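Local coordinates for protein putative zinc protease (Bordetella pertussis, PDB 3IH6) that probably acts, as a whole, as a zinc-dependent metalloendopeptidase of the M16 family, this chain being a piece with an inactive-type domain, at residues S56-H61 with Q118-R123. Sequence-based numbering, arbitrary orientation.
Sequences SSRLYH and QEELER
Between the start of the short helix 58-63, which carries R58, and the first turn of helix 118-136, which carries E120, the backbones stay well apart, S57 CA lying 8.6 Å from E120 CA. R58 meets E120 side-on in a two-pronged salt bridge: R58 NE donates to E120 OE2 at 3.0 Å, nearly straight at 168° and within the guanidinium plane, while R58 NH2 reaches the syn lone pair of E120 OE1 at 3.2 Å on a more bent path. The two planes are 34° apart, so the pairing is twisted rather than coplanar. A bend at chi2 (-60°) in R58 and an extended E120 chain bring these ends together at about a right angle. R58 NH1 also donates to K114 O, a further hold on the guanidinium. A water bridges S56 O and E120 OE2, donating to both. R123 NH2 lies 3.9 Å from S57 CA, but its NH1 is bonded to T49 O, in helix 39-52. S57 OG accepts from Y60 N (3.2 Å), a classic N-cap. A side-on Arg-Glu salt bridge thus joins the N-terminal ends of two helices at the surface of this alpha+beta, inactive-type M16 domain.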
loop_
_atom_site.group_PDB
_atom_site.type_symbol
_atom_site.label_atom_id
_atom_site.label_comp_id
_atom_site.label_asym_id
_atom_site.label_seq_id
_atom_site.Cartn_x
_atom_site.Cartn_y
_atom_site.Cartn_z
ATOM N N SER E 56 -0.496 11.948 -24.606
ATOM C CA SER E 56 -0.857 13.342 -24.944
ATOM C C SER E 56 0.147 14.417 -24.508
ATOM O O SER E 56 0.014 15.575 -24.928
ATOM C CB SER E 56 -2.183 13.713 -24.297
ATOM O OG SER E 56 -3.227 12.988 -24.883
ATOM N N SER E 57 1.120 14.044 -23.678
ATOM C CA SER E 57 2.080 14.998 -23.123
ATOM C C SER E 57 2.974 15.574 -24.255
ATOM O O SER E 57 3.139 14.930 -25.269
ATOM C CB SER E 57 2.953 14.302 -22.102
ATOM O OG SER E 57 3.831 13.402 -22.770
ATOM N N ARG E 58 3.578 16.740 -24.052
ATOM C CA ARG E 58 4.327 17.417 -25.115
ATOM C C ARG E 58 5.539 16.567 -25.507
ATOM O O ARG E 58 5.763 16.292 -26.697
ATOM C CB ARG E 58 4.749 18.845 -24.703
ATOM C CG ARG E 58 3.604 19.853 -24.399
ATOM C CD ARG E 58 2.678 20.072 -25.650
ATOM N NE ARG E 58 1.668 21.135 -25.507
ATOM C CZ ARG E 58 1.898 22.427 -25.754
ATOM N NH1 ARG E 58 3.106 22.846 -26.124
ATOM N NH2 ARG E 58 0.938 23.320 -25.588
ATOM N N LEU E 59 6.309 16.128 -24.512
ATOM C CA LEU E 59 7.439 15.245 -24.760
ATOM C C LEU E 59 7.049 13.956 -25.514
ATOM O O LEU E 59 7.695 13.590 -26.514
ATOM C CB LEU E 59 8.217 14.937 -23.473
ATOM C CG LEU E 59 8.929 16.150 -22.842
ATOM C CD1 LEU E 59 9.506 15.830 -21.416
ATOM C CD2 LEU E 59 10.024 16.627 -23.741
ATOM N N TYR E 60 6.035 13.264 -25.018
ATOM C CA TYR E 60 5.678 12.006 -25.623
ATOM C C TYR E 60 5.387 12.221 -27.094
ATOM O O TYR E 60 5.945 11.527 -27.935
ATOM C CB TYR E 60 4.506 11.333 -24.902
ATOM C CG TYR E 60 4.201 9.905 -25.379
ATOM C CD1 TYR E 60 4.647 8.804 -24.639
ATOM C CD2 TYR E 60 3.432 9.658 -26.549
ATOM C CE1 TYR E 60 4.390 7.479 -25.040
ATOM C CE2 TYR E 60 3.145 8.308 -26.966
ATOM C CZ TYR E 60 3.624 7.243 -26.172
ATOM O OH TYR E 60 3.368 5.953 -26.518
ATOM N N HIS E 61 4.563 13.215 -27.401
ATOM C CA HIS E 61 4.186 13.461 -28.780
ATOM C C HIS E 61 5.368 13.847 -29.697
ATOM O O HIS E 61 5.380 13.490 -30.869
ATOM C CB HIS E 61 3.113 14.545 -28.849
ATOM C CG HIS E 61 2.433 14.599 -30.169
ATOM N ND1 HIS E 61 1.480 13.679 -30.541
ATOM C CD2 HIS E 61 2.595 15.430 -31.225
ATOM C CE1 HIS E 61 1.075 13.948 -31.768
ATOM N NE2 HIS E 61 1.744 14.998 -32.208
ATOM N N GLN E 118 -6.010 25.230 -22.126
ATOM C CA GLN E 118 -6.832 25.185 -20.895
ATOM C C GLN E 118 -7.025 23.747 -20.455
ATOM O O GLN E 118 -6.864 23.430 -19.260
ATOM C CB GLN E 118 -8.211 25.859 -21.093
ATOM C CG GLN E 118 -9.018 26.126 -19.809
ATOM C CD GLN E 118 -8.191 26.712 -18.671
ATOM O OE1 GLN E 118 -7.356 27.597 -18.869
ATOM N NE2 GLN E 118 -8.390 26.179 -17.468
ATOM N N GLU E 119 -7.355 22.900 -21.435
ATOM C CA GLU E 119 -7.549 21.445 -21.247
ATOM C C GLU E 119 -6.301 20.750 -20.686
ATOM O O GLU E 119 -6.392 19.817 -19.870
ATOM C CB GLU E 119 -7.947 20.818 -22.605
ATOM C CG GLU E 119 -8.277 19.314 -22.576
ATOM C CD GLU E 119 -8.674 18.770 -23.951
ATOM O OE1 GLU E 119 -9.017 19.589 -24.827
ATOM O OE2 GLU E 119 -8.647 17.532 -24.167
ATOM N N GLU E 120 -5.126 21.196 -21.116
ATOM C CA GLU E 120 -3.878 20.604 -20.600
ATOM C C GLU E 120 -3.674 20.916 -19.131
ATOM O O GLU E 120 -3.188 20.048 -18.356
ATOM C CB GLU E 120 -2.667 21.080 -21.386
ATOM C CG GLU E 120 -2.520 20.267 -22.658
ATOM C CD GLU E 120 -1.510 20.853 -23.611
ATOM O OE1 GLU E 120 -1.297 22.085 -23.578
ATOM O OE2 GLU E 120 -0.905 20.062 -24.370
ATOM N N LEU E 121 -4.057 22.146 -18.769
ATOM C CA LEU E 121 -3.959 22.603 -17.401
ATOM C C LEU E 121 -4.951 21.839 -16.543
ATOM O O LEU E 121 -4.629 21.452 -15.406
ATOM C CB LEU E 121 -4.193 24.112 -17.256
ATOM C CG LEU E 121 -4.305 24.657 -15.819
ATOM C CD1 LEU E 121 -3.084 24.353 -14.969
ATOM C CD2 LEU E 121 -4.504 26.128 -15.877
ATOM N N GLU E 122 -6.147 21.618 -17.067
ATOM C CA GLU E 122 -7.126 20.880 -16.296
ATOM C C GLU E 122 -6.663 19.429 -16.122
ATOM O O GLU E 122 -6.909 18.837 -15.075
ATOM C CB GLU E 122 -8.504 20.915 -16.949
ATOM C CG GLU E 122 -9.224 22.259 -16.967
ATOM C CD GLU E 122 -9.271 22.930 -15.597
ATOM O OE1 GLU E 122 -9.098 22.257 -14.556
ATOM O OE2 GLU E 122 -9.485 24.160 -15.558
ATOM N N ARG E 123 -6.023 18.833 -17.141
ATOM C CA ARG E 123 -5.503 17.463 -16.955
ATOM C C ARG E 123 -4.468 17.383 -15.786
ATOM O O ARG E 123 -4.571 16.541 -14.879
ATOM C CB ARG E 123 -4.929 16.891 -18.258
ATOM C CG ARG E 123 -4.051 15.651 -18.026
ATOM C CD ARG E 123 -3.615 14.905 -19.298
ATOM N NE ARG E 123 -2.810 15.702 -20.221
ATOM C CZ ARG E 123 -1.475 15.885 -20.183
ATOM N NH1 ARG E 123 -0.715 15.375 -19.214
ATOM N NH2 ARG E 123 -0.892 16.618 -21.130
HETATM O O HOH W 1 -0.193 17.799 -23.596
#